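Local coordinates for hypothetical membrane protein (Corynebacterium glutamicum, PDB 6JSB) that binds heme in its HtaA-family domain and probably passes it along the corynebacterial heme-uptake machinery, at residues Glu18-Tyr23 with Thr175-Gly180; Glu47-Gly50 with Arg55-Thr58; Asn81-Ser84 with Ser89-Pro92; Lys120-Glu123 with Thr129-Asp132. All coordinates share one frame; numbering follows the deposited sequence.

Contact 1: Glu18-Tyr23 with Thr175-Gly180; sequences ESFNNY and TFYPEG. With HEM (protoporphyrin IX containing Fe), chain C.
Y177 reaches from the loop 175-180 across the heme edge to helix 18-24, where its OH packs 3.4 Å from CB of F20. Followed outward, its CB points toward the helix and CG lies anti to the carbonyl carbon (chi1 -64°), which turns the ring the same way. CD2 and CE2 run past the heme methyl CMD, which sits over one ring face near the rim; CE1 passes CAD of the propionate arm. At the tip, OH donates to the propionate oxygen O2D, which lies at the ring edge, in its plane, 2.6 Å from OH. S19 OG donates to the same O2D, also at 2.6 Å, so one propionate oxygen is gripped by both segments.

The F20 and Y177 side chains cross at about a right angle, and F20 CD1 touches CMD at 3.6 Å. One turn further along the helix, Y23 OH binds the heme iron at 2.1 Å, its ring leaning over the pyrroles with C4D against one face; Y23 OH is also hydrogen-bonded to H80 NE2. F176 lays its ring flat on the porphyrin, with ND 3.3 Å above the ring plane near its centre and F124 packed edge-to-face against it. A tyrosine axial ligand backed by histidine, with hydroxyls holding a propionate, makes this the heme pocket of the HtaA domain.

Contact 2: Glu47-Gly50 with Arg55-Thr58; sequences ETTG and REFT
T48 and R55 meet because both first torsions point the chain away from the backbone N: T48 OG1 is anti to it (chi1 -176°), and so is R55 CG (chi1 -179°), with the arginine then bending at chi3 to bring its guanidinium toward T48 and G50. The motif is an antiparallel beta hairpin, strand 47-49 running against the start of strand 56-65. E47 with T58 and T49 with E56 are hydrogen-bonded pairs; T48 with F57 between them is a non-hydrogen-bonded pair. E47 and T58 exchange both backbone bonds, the shorter from T58 N to E47 O at 2.9 Å.

T48 OG1 works twice. It accepts from R55 NH1 at 2.9 Å, lying near the guanidinium plane, and donates to E56 O at 2.8 Å. That carbonyl also takes T49 N, the two donors coming from opposite faces of its plane. The carbonyl oxygen of G50 sits over the centre of one guanidinium face, 3.3 Å from R55 CZ, while R55 NE forms a salt bridge with E25 outside the hairpin; the arginine thus ties the turn end of the hairpin to E25, just after helix 18-24.

F57 shares the face of T48, its CD2 against T48 OG1, and its ring packs on I40, V42 and W77 in the interior. On the other face, T49 and E56 carry their polar ends outward and are joined through water: one molecule lies 2.7 Å from T49 OG1 and bonds to E56 OE1 at 2.9 Å.

Contact 3: Asn81-Ser84 with Ser89-Pro92; sequences NHYS and SQAP
Y83 presents one ring face to Q90, whose CB sits almost over the ring centre, 3.7 Å from the centroid and 11° off the normal: a CH-pi contact. It closes the loop between strands 68-81 and 95-109, where an Asx turn at N81 meets a short 3-10 segment that includes A91 and P92. In the Q90 conformer described (a second is modelled), the Y83 and Q90 side chains run obliquely to each other, and the ring and the glutamine amide are inclined by 63°. Bent at chi2 (-60°), this conformer leads its amide away from the ring, and its NE2 bonds to D87, the residue whose backbone N also binds Y83 OH. D87 thus meets the polar ends of both, for Q90 in this conformer, and the aliphatic base of Q90 is left to cover the aromatic face.

N81 uses the two ends of its amide for different segments. OD1 accepts from Y83 N at 2.8 Å, in the carbonyl plane, which makes the Asx turn. Across the loop, ND2 donates to A91 O at 2.8 Å; the acceptor lies near the N81 amide plane, but the donor is tilted from the plane of the A91 carbonyl. A91 CB comes within 3.9 Å of N81 ND2.

Contact 4: Lys120-Glu123 with Thr129-Asp132; sequences KSRE and TVAD
R122 and A131 make the central bond: NH1 donates to the A131 carbonyl oxygen at 2.9 Å, nearly straight at 164°. The oxygen lies at the guanidinium edge, close to its plane, yet the nitrogen stands above the plane of the carbonyl. CG anti to the carbonyl carbon (chi1 -62°) and an extended chain out to NE carry CB, CG and CD alongside that same oxygen. V130 CG1 covers one guanidinium face over its centre, 3.5 Å from R122 CZ. The arginine is thus held at an edge and on a face by consecutive residues.

A backbone bond from E123 N to D132 O, long at 3.3 Å, joins the segments beside it, and A131 CB rests on E123 O at 3.3 Å. Two waters fill in the polar bridging: one bonds to E123 O and accepts from A131 N, the other donates to both E123 OE2 and D132 O.

Further out, R122 NE makes a weak bond to F95 O, and V130 packs on I96 and N94. R122 and E123 belong to the heme pocket. The contact lies where strand 112-122 ends and the chain returns as strand 133-136, with strand 95-109 pairing along the other side of 112-122.

Along the chain, contacts 2, 3 and 4 follow one another between the two halves of contact 1, which brings helix 18-24 and the loop before strand 186-198 together across the heme. Contact 2 touches contact 1 through N21, which packs on F57 and R55, although their centres are 18 Å apart. Contacts 3 and 4, with centres 14 Å apart, meet where H82 packs on V130; the centre of contact 2 is 25 Å from that of contact 4 and 27 Å from that of contact 3. Contacts 2 and 4 reach the same large antiparallel sheet, while contact 3 shapes the loop linking two of its strands. Contacts 1 and 4 both supply pocket residues, so the heme is held by parts of the chain far apart in sequence.

Contact 1: Glu18-Tyr23 with Thr175-Gly180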
loop_
_atom_site.group_PDB
_atom_site.type_symbol
_atom_site.label_atom_id
_atom_site.label_comp_id
_atom_site.label_asym_id
_atom_site.label_seq_id
_atom_site.Cartn_x
_atom_site.Cartn_y
_atom_site.Cartn_z
ATOM N N GLU A 18 -0.413 3.243 10.529
ATOM C CA GLU A 18 -0.702 2.435 11.733
ATOM C C GLU A 18 -2.081 2.723 12.281
ATOM O O GLU A 18 -2.791 1.789 12.715
ATOM C CB GLU A 18 0.329 2.676 12.827
ATOM C CG GLU A 18 1.693 2.174 12.435
ATOM C CD GLU A 18 2.751 2.623 13.426
ATOM O OE1 GLU A 18 3.797 1.973 13.449
ATOM O OE2 GLU A 18 2.577 3.636 14.110
ATOM N N SER A 19 -2.482 4.011 12.310
ATOM C CA SER A 19 -3.767 4.313 12.942
ATOM C C SER A 19 -4.916 3.790 12.083
ATOM O O SER A 19 -5.996 3.538 12.610
ATOM C CB SER A 19 -3.882 5.834 13.217
ATOM O OG SER A 19 -3.862 6.625 11.995
ATOM N N PHE A 20 -4.664 3.556 10.779
ATOM C CA PHE A 20 -5.720 3.010 9.920
ATOM C C PHE A 20 -5.889 1.526 10.243
ATOM O O PHE A 20 -7.010 1.027 10.419
ATOM C CB PHE A 20 -5.368 3.187 8.433
ATOM C CG PHE A 20 -6.437 2.590 7.550
ATOM C CD1 PHE A 20 -7.712 3.184 7.502
ATOM C CD2 PHE A 20 -6.161 1.463 6.820
ATOM C CE1 PHE A 20 -8.725 2.606 6.713
ATOM C CE2 PHE A 20 -7.153 0.882 5.997
ATOM C CZ PHE A 20 -8.439 1.459 5.967
ATOM N N ASN A 21 -4.764 0.806 10.372
ATOM C CA ASN A 21 -4.873 -0.613 10.750
ATOM C C ASN A 21 -5.480 -0.773 12.130
ATOM O O ASN A 21 -6.288 -1.686 12.369
ATOM C CB ASN A 21 -3.491 -1.290 10.741
ATOM C CG ASN A 21 -2.857 -1.279 9.325
ATOM O OD1 ASN A 21 -3.539 -1.480 8.324
ATOM N ND2 ASN A 21 -1.531 -1.109 9.274
ATOM N N ASN A 22 -5.100 0.094 13.057
ATOM C CA ASN A 22 -5.708 0.074 14.405
ATOM C C ASN A 22 -7.220 0.270 14.344
ATOM O O ASN A 22 -7.995 -0.408 15.029
ATOM C CB ASN A 22 -5.085 1.191 15.234
ATOM C CG ASN A 22 -5.560 1.150 16.665
ATOM O OD1 ASN A 22 -5.293 0.167 17.347
ATOM N ND2 ASN A 22 -6.261 2.173 17.129
ATOM N N TYR A 23 -7.675 1.234 13.533
ATOM C CA TYR A 23 -9.108 1.481 13.400
ATOM C C TYR A 23 -9.807 0.316 12.697
ATOM O O TYR A 23 -10.863 -0.142 13.153
ATOM C CB TYR A 23 -9.275 2.785 12.601
ATOM C CG TYR A 23 -10.504 2.824 11.742
ATOM C CD1 TYR A 23 -11.759 3.078 12.303
ATOM C CD2 TYR A 23 -10.403 2.707 10.355
ATOM C CE1 TYR A 23 -12.930 3.147 11.425
ATOM C CE2 TYR A 23 -11.528 2.793 9.517
ATOM C CZ TYR A 23 -12.758 2.999 10.073
ATOM O OH TYR A 23 -13.870 3.064 9.285
ATOM N N THR A 175 -12.329 9.928 1.978
ATOM C CA THR A 175 -12.244 11.346 2.350
ATOM C C THR A 175 -11.999 11.569 3.856
ATOM O O THR A 175 -12.132 12.697 4.338
ATOM C CB THR A 175 -13.454 12.186 1.849
ATOM O OG1 THR A 175 -14.634 11.966 2.649
ATOM C CG2 THR A 175 -13.728 11.815 0.367
ATOM N N PHE A 176 -11.651 10.523 4.619
ATOM C CA PHE A 176 -11.368 10.745 6.015
ATOM C C PHE A 176 -10.030 11.431 6.270
ATOM O O PHE A 176 -9.869 12.008 7.351
ATOM C CB PHE A 176 -11.377 9.396 6.743
ATOM C CG PHE A 176 -12.783 8.886 6.988
ATOM C CD1 PHE A 176 -13.407 9.096 8.200
ATOM C CD2 PHE A 176 -13.458 8.199 5.991
ATOM C CE1 PHE A 176 -14.707 8.617 8.415
ATOM C CE2 PHE A 176 -14.774 7.715 6.196
ATOM C CZ PHE A 176 -15.390 7.965 7.403
ATOM N N TYR A 177 -9.060 11.341 5.334
ATOM C CA TYR A 177 -7.807 12.088 5.487
ATOM C C TYR A 177 -7.817 13.298 4.536
ATOM O O TYR A 177 -8.257 13.160 3.405
ATOM C CB TYR A 177 -6.612 11.233 5.100
ATOM C CG TYR A 177 -6.375 10.017 5.972
ATOM C CD1 TYR A 177 -6.443 10.106 7.370
ATOM C CD2 TYR A 177 -6.046 8.856 5.395
ATOM C CE1 TYR A 177 -6.192 8.968 8.164
ATOM C CE2 TYR A 177 -5.797 7.697 6.155
ATOM C CZ TYR A 177 -5.873 7.769 7.520
ATOM O OH TYR A 177 -5.641 6.618 8.264
ATOM N N PRO A 178 -7.256 14.435 4.927
ATOM C CA PRO A 178 -7.059 15.532 3.973
ATOM C C PRO A 178 -5.904 15.273 3.032
ATOM O O PRO A 178 -4.977 14.533 3.334
ATOM C CB PRO A 178 -6.749 16.713 4.865
ATOM C CG PRO A 178 -5.980 16.060 6.009
ATOM C CD PRO A 178 -6.704 14.768 6.249
ATOM N N GLU A 179 -5.936 16.003 1.877
ATOM C CA GLU A 179 -4.751 15.994 1.036
ATOM C C GLU A 179 -3.535 16.456 1.846
ATOM O O GLU A 179 -3.619 17.390 2.656
ATOM C CB GLU A 179 -5.013 16.932 -0.162
ATOM C CG GLU A 179 -3.944 16.960 -1.150
ATOM C CD GLU A 179 -4.350 17.917 -2.286
ATOM O OE1 GLU A 179 -5.570 18.145 -2.476
ATOM O OE2 GLU A 179 -3.443 18.415 -2.949
ATOM N N GLY A 180 -2.409 15.803 1.624
ATOM C CA GLY A 180 -1.184 16.090 2.367
ATOM C C GLY A 180 -1.056 15.309 3.677
ATOM O O GLY A 180 -0.013 15.421 4.331
HETATM C CHA HEM C . -12.152 6.679 10.653
HETATM C CHB HEM C . -16.748 5.184 11.020
HETATM C CHC HEM C . -16.642 4.000 6.278
HETATM C CHD HEM C . -11.900 5.202 6.021
HETATM C C1A HEM C . -13.432 6.444 11.116
HETATM C C2A HEM C . -13.898 6.871 12.422
HETATM C C3A HEM C . -15.179 6.457 12.565
HETATM C C4A HEM C . -15.533 5.768 11.325
HETATM C CMA HEM C . -16.120 6.663 13.792
HETATM C CAA HEM C . -13.035 7.666 13.425
HETATM C CBA HEM C . -12.370 6.709 14.404
HETATM C CGA HEM C . -11.274 7.438 15.147
HETATM O O1A HEM C . -10.694 6.828 16.088
HETATM O O2A HEM C . -10.982 8.619 14.775
HETATM C C1B HEM C . -17.106 4.732 9.781
HETATM C C2B HEM C . -18.420 4.190 9.431
HETATM C C3B HEM C . -18.402 3.869 8.126
HETATM C C4B HEM C . -17.066 4.162 7.591
HETATM C CMB HEM C . -19.580 4.102 10.463
HETATM C CAB HEM C . -19.526 3.256 7.237
HETATM C CBB HEM C . -20.556 2.591 7.768
HETATM C C1C HEM C . -15.350 4.207 5.785
HETATM C C2C HEM C . -14.910 3.936 4.437
HETATM C C3C HEM C . -13.588 4.218 4.358
HETATM C C4C HEM C . -13.169 4.746 5.654
HETATM C CMC HEM C . -15.777 3.297 3.320
HETATM C CAC HEM C . -12.777 3.994 3.094
HETATM C CBC HEM C . -11.497 3.673 3.214
HETATM C C1D HEM C . -11.583 5.717 7.260
HETATM C C2D HEM C . -10.287 6.249 7.615
HETATM C C3D HEM C . -10.326 6.667 8.897
HETATM C C4D HEM C . -11.658 6.389 9.410
HETATM C CMD HEM C . -9.119 6.356 6.610
HETATM C CAD HEM C . -9.145 7.310 9.688
HETATM C CBD HEM C . -8.481 6.162 10.492
HETATM C CGD HEM C . -7.293 6.764 11.239
HETATM O O1D HEM C . -7.562 7.503 12.247
HETATM O O2D HEM C . -6.125 6.500 10.784
HETATM N NA HEM C . -14.467 5.775 10.429
HETATM N NB HEM C . -16.316 4.655 8.653
HETATM N NC HEM C . -14.260 4.725 6.493
HETATM N ND HEM C . -12.363 5.801 8.380
HETATM FE FE HEM C . -14.279 4.984 8.460
#

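Contact 2: Glu47-Gly50 with Arg55-Thr58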
loop_
_atom_site.group_PDB
_atom_site.type_symbol
_atom_site.label_atom_id
_atom_site.label_comp_id
_atom_site.label_asym_id
_atom_site.label_seq_id
_atom_site.Cartn_x
_atom_site.Cartn_y
_atom_site.Cartn_z
ATOM N N GLU A 47 4.458 -10.150 3.443
ATOM C CA GLU A 47 4.520 -10.733 4.771
ATOM C C GLU A 47 4.008 -9.724 5.788
ATOM O O GLU A 47 4.182 -8.505 5.635
ATOM C CB GLU A 47 5.962 -11.110 5.123
ATOM C CG GLU A 47 6.623 -12.050 4.130
ATOM C CD GLU A 47 6.352 -13.509 4.423
ATOM O OE1 GLU A 47 5.549 -13.796 5.350
ATOM O OE2 GLU A 47 6.947 -14.371 3.725
ATOM N N THR A 48 3.367 -10.223 6.843
ATOM C CA THR A 48 2.818 -9.272 7.814
ATOM C C THR A 48 3.025 -9.859 9.193
ATOM O O THR A 48 3.059 -11.094 9.352
ATOM C CB THR A 48 1.331 -8.962 7.556
ATOM O OG1 THR A 48 0.834 -7.954 8.450
ATOM C CG2 THR A 48 0.478 -10.207 7.674
ATOM N N THR A 49 3.224 -8.979 10.159
ATOM C CA THR A 49 3.302 -9.383 11.570
ATOM C C THR A 49 2.575 -8.350 12.388
ATOM O O THR A 49 2.458 -7.194 11.995
ATOM C CB THR A 49 4.749 -9.471 12.103
ATOM O OG1 THR A 49 5.424 -8.203 11.955
ATOM C CG2 THR A 49 5.606 -10.513 11.317
ATOM N N GLY A 50 2.105 -8.751 13.564
ATOM C CA GLY A 50 1.410 -7.839 14.442
ATOM C C GLY A 50 -0.016 -7.563 13.987
ATOM O O GLY A 50 -0.419 -7.930 12.895
ATOM N N ARG A 55 0.868 -3.538 13.521
ATOM C CA ARG A 55 0.978 -4.351 12.325
ATOM C C ARG A 55 2.011 -3.742 11.383
ATOM O O ARG A 55 2.076 -2.500 11.185
ATOM C CB ARG A 55 -0.374 -4.436 11.599
ATOM C CG ARG A 55 -0.298 -5.333 10.329
ATOM C CD ARG A 55 -1.720 -5.511 9.791
ATOM N NE ARG A 55 -2.602 -6.394 10.614
ATOM C CZ ARG A 55 -2.636 -7.711 10.476
ATOM N NH1 ARG A 55 -1.765 -8.362 9.684
ATOM N NH2 ARG A 55 -3.565 -8.409 11.155
ATOM N N GLU A 56 2.771 -4.630 10.769
ATOM C CA GLU A 56 3.766 -4.228 9.740
ATOM C C GLU A 56 3.527 -5.033 8.479
ATOM O O GLU A 56 3.014 -6.174 8.528
ATOM C CB GLU A 56 5.196 -4.528 10.270
ATOM C CG GLU A 56 5.550 -3.615 11.457
ATOM C CD GLU A 56 6.953 -3.863 11.970
ATOM O OE1 GLU A 56 7.081 -4.716 12.838
ATOM O OE2 GLU A 56 7.930 -3.228 11.475
ATOM N N PHE A 57 3.881 -4.448 7.320
ATOM C CA PHE A 57 3.851 -5.201 6.073
ATOM C C PHE A 57 5.196 -5.102 5.387
ATOM O O PHE A 57 5.753 -3.990 5.301
ATOM C CB PHE A 57 2.804 -4.610 5.051
ATOM C CG PHE A 57 1.389 -4.565 5.528
ATOM C CD1 PHE A 57 0.776 -3.326 5.739
ATOM C CD2 PHE A 57 0.665 -5.743 5.715
ATOM C CE1 PHE A 57 -0.575 -3.244 6.163
ATOM C CE2 PHE A 57 -0.645 -5.666 6.100
ATOM C CZ PHE A 57 -1.270 -4.437 6.355
ATOM N N THR A 58 5.695 -6.218 4.848
ATOM C CA THR A 58 6.835 -6.110 3.929
ATOM C C THR A 58 6.335 -6.503 2.546
ATOM O O THR A 58 5.522 -7.426 2.416
ATOM C CB THR A 58 8.036 -7.003 4.296
ATOM O OG1 THR A 58 7.688 -8.369 4.047
ATOM C CG2 THR A 58 8.430 -6.793 5.743
HETATM O O HOH W 1 4.810 -6.243 13.769
#

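Contact 3: Asn81-Ser84 with Ser89-Pro92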
loop_
_atom_site.group_PDB
_atom_site.type_symbol
_atom_site.label_atom_id
_atom_site.label_comp_id
_atom_site.label_asym_id
_atom_site.label_seq_id
_atom_site.Cartn_x
_atom_site.Cartn_y
_atom_site.Cartn_z
ATOM N N ASN A 81 -19.485 -4.135 7.850
ATOM C CA ASN A 81 -20.338 -5.003 7.052
ATOM C C ASN A 81 -21.818 -4.693 7.247
ATOM O O ASN A 81 -22.362 -4.831 8.343
ATOM C CB ASN A 81 -20.098 -6.474 7.368
ATOM C CG ASN A 81 -20.627 -7.346 6.246
ATOM O OD1 ASN A 81 -21.850 -7.385 6.024
ATOM N ND2 ASN A 81 -19.745 -7.974 5.490
ATOM N N HIS A 82 -22.486 -4.363 6.147
ATOM C CA HIS A 82 -23.864 -3.880 6.161
ATOM C C HIS A 82 -24.889 -5.006 6.206
ATOM O O HIS A 82 -26.113 -4.739 6.286
ATOM C CB HIS A 82 -24.040 -3.050 4.903
ATOM C CG HIS A 82 -25.341 -2.329 4.813
ATOM N ND1 HIS A 82 -25.741 -1.407 5.756
ATOM C CD2 HIS A 82 -26.312 -2.361 3.870
ATOM C CE1 HIS A 82 -26.922 -0.916 5.408
ATOM N NE2 HIS A 82 -27.290 -1.481 4.271
ATOM N N TYR A 83 -24.450 -6.258 6.102
ATOM C CA TYR A 83 -25.383 -7.386 5.967
ATOM C C TYR A 83 -25.607 -8.058 7.315
ATOM O O TYR A 83 -24.631 -8.375 8.009
ATOM C CB TYR A 83 -24.807 -8.391 4.963
ATOM C CG TYR A 83 -25.635 -9.638 4.840
ATOM C CD1 TYR A 83 -26.855 -9.630 4.178
ATOM C CD2 TYR A 83 -25.182 -10.810 5.390
ATOM C CE1 TYR A 83 -27.632 -10.816 4.063
ATOM C CE2 TYR A 83 -25.917 -11.984 5.297
ATOM C CZ TYR A 83 -27.141 -11.995 4.643
ATOM O OH TYR A 83 -27.865 -13.171 4.588
ATOM N N SER A 84 -26.883 -8.316 7.666
ATOM C CA SER A 84 -27.146 -8.926 8.971
ATOM C C SER A 84 -28.061 -10.137 8.856
ATOM O O SER A 84 -28.649 -10.569 9.865
ATOM C CB SER A 84 -27.740 -7.906 9.943
ATOM O OG SER A 84 -28.879 -7.294 9.400
ATOM N N SER A 89 -22.566 -16.471 2.931
ATOM C CA SER A 89 -21.954 -16.258 1.627
ATOM C C SER A 89 -22.266 -14.871 1.058
ATOM O O SER A 89 -21.615 -14.452 0.096
ATOM C CB SER A 89 -22.388 -17.358 0.655
ATOM O OG SER A 89 -23.711 -17.202 0.182
ATOM N N GLN A 90 -23.242 -14.158 1.631
ATOM C CA GLN A 90 -23.478 -12.757 1.259
ATOM C C GLN A 90 -22.461 -11.804 1.865
ATOM O O GLN A 90 -22.163 -10.754 1.270
ATOM C CB GLN A 90 -24.874 -12.318 1.710
ATOM C CG GLN A 90 -26.000 -13.155 1.154
ATOM C CD GLN A 90 -26.015 -13.123 -0.359
ATOM O OE1 GLN A 90 -26.011 -12.056 -0.959
ATOM N NE2 GLN A 90 -25.988 -14.283 -0.973
ATOM N N ALA A 91 -21.918 -12.122 3.040
ATOM C CA ALA A 91 -21.083 -11.151 3.742
ATOM C C ALA A 91 -19.968 -10.554 2.899
ATOM O O ALA A 91 -19.736 -9.343 3.033
ATOM C CB ALA A 91 -20.480 -11.773 5.019
ATOM N N PRO A 92 -19.246 -11.302 2.046
ATOM C CA PRO A 92 -18.108 -10.699 1.357
ATOM C C PRO A 92 -18.487 -9.564 0.430
ATOM O O PRO A 92 -17.606 -8.742 0.111
ATOM C CB PRO A 92 -17.516 -11.867 0.566
ATOM C CG PRO A 92 -17.876 -13.093 1.432
ATOM C CD PRO A 92 -19.282 -12.774 1.867
#

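Contact 4: Lys120-Glu123 with Thr129-Asp132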
loop_
_atom_site.group_PDB
_atom_site.type_symbol
_atom_site.label_atom_id
_atom_site.label_comp_id
_atom_site.label_asym_id
_atom_site.label_seq_id
_atom_site.Cartn_x
_atom_site.Cartn_y
_atom_site.Cartn_z
ATOM N N LYS A 120 -8.454 -0.703 -5.379
ATOM C CA LYS A 120 -9.871 -0.946 -5.582
ATOM C C LYS A 120 -10.493 -0.631 -4.226
ATOM O O LYS A 120 -10.158 -1.288 -3.217
ATOM C CB LYS A 120 -10.093 -2.422 -6.018
ATOM C CG LYS A 120 -11.543 -2.836 -6.212
ATOM C CD LYS A 120 -11.583 -4.398 -6.402
ATOM C CE LYS A 120 -13.014 -4.962 -6.663
ATOM N NZ LYS A 120 -13.054 -6.394 -6.248
ATOM N N SER A 121 -11.324 0.407 -4.155
ATOM C CA SER A 121 -11.836 0.856 -2.856
ATOM C C SER A 121 -13.276 1.332 -3.006
ATOM O O SER A 121 -13.553 2.175 -3.860
ATOM C CB SER A 121 -10.966 2.012 -2.346
ATOM O OG SER A 121 -11.433 2.444 -1.063
ATOM N N ARG A 122 -14.200 0.852 -2.165
ATOM C CA ARG A 122 -15.537 1.438 -2.238
ATOM C C ARG A 122 -15.502 2.913 -1.837
ATOM O O ARG A 122 -14.906 3.290 -0.813
ATOM C CB ARG A 122 -16.504 0.708 -1.308
ATOM C CG ARG A 122 -16.695 -0.750 -1.671
ATOM C CD ARG A 122 -17.881 -1.309 -0.868
ATOM N NE ARG A 122 -18.046 -2.748 -1.044
ATOM C CZ ARG A 122 -18.585 -3.351 -2.113
ATOM N NH1 ARG A 122 -19.022 -2.637 -3.193
ATOM N NH2 ARG A 122 -18.730 -4.691 -2.103
ATOM N N GLU A 123 -16.203 3.731 -2.629
ATOM C CA GLU A 123 -16.417 5.137 -2.283
ATOM C C GLU A 123 -17.144 5.259 -0.951
ATOM O O GLU A 123 -18.030 4.457 -0.645
ATOM C CB GLU A 123 -17.260 5.762 -3.411
ATOM C CG GLU A 123 -17.439 7.288 -3.275
ATOM C CD GLU A 123 -18.333 7.849 -4.375
ATOM O OE1 GLU A 123 -18.713 9.033 -4.281
ATOM O OE2 GLU A 123 -18.655 7.107 -5.313
ATOM N N THR A 129 -24.680 2.697 3.046
ATOM C CA THR A 129 -24.572 2.408 1.617
ATOM C C THR A 129 -23.328 1.558 1.377
ATOM O O THR A 129 -22.233 1.954 1.780
ATOM C CB THR A 129 -24.434 3.704 0.814
ATOM O OG1 THR A 129 -25.615 4.491 1.016
ATOM C CG2 THR A 129 -24.270 3.405 -0.678
ATOM N N VAL A 130 -23.494 0.463 0.630
ATOM C CA VAL A 130 -22.363 -0.358 0.130
ATOM C C VAL A 130 -22.044 0.181 -1.266
ATOM O O VAL A 130 -22.628 -0.258 -2.266
ATOM C CB VAL A 130 -22.720 -1.845 0.080
ATOM C CG1 VAL A 130 -21.496 -2.663 -0.386
ATOM C CG2 VAL A 130 -23.133 -2.336 1.489
ATOM N N ALA A 131 -21.152 1.157 -1.340
ATOM C CA ALA A 131 -21.047 1.858 -2.618
ATOM C C ALA A 131 -20.123 1.142 -3.641
ATOM O O ALA A 131 -19.331 0.266 -3.329
ATOM C CB ALA A 131 -20.540 3.289 -2.363
ATOM N N ASP A 132 -20.224 1.557 -4.901
ATOM C CA ASP A 132 -19.446 0.922 -5.954
ATOM C C ASP A 132 -17.945 1.176 -5.743
ATOM O O ASP A 132 -17.524 2.210 -5.194
ATOM C CB ASP A 132 -19.848 1.478 -7.324
ATOM C CG ASP A 132 -21.226 0.974 -7.791
ATOM O OD1 ASP A 132 -21.979 1.727 -8.439
ATOM O OD2 ASP A 132 -21.527 -0.153 -7.467
HETATM O O HOH W 2 -19.083 2.215 0.535
HETATM O O HOH W 3 -18.664 4.550 -6.297
#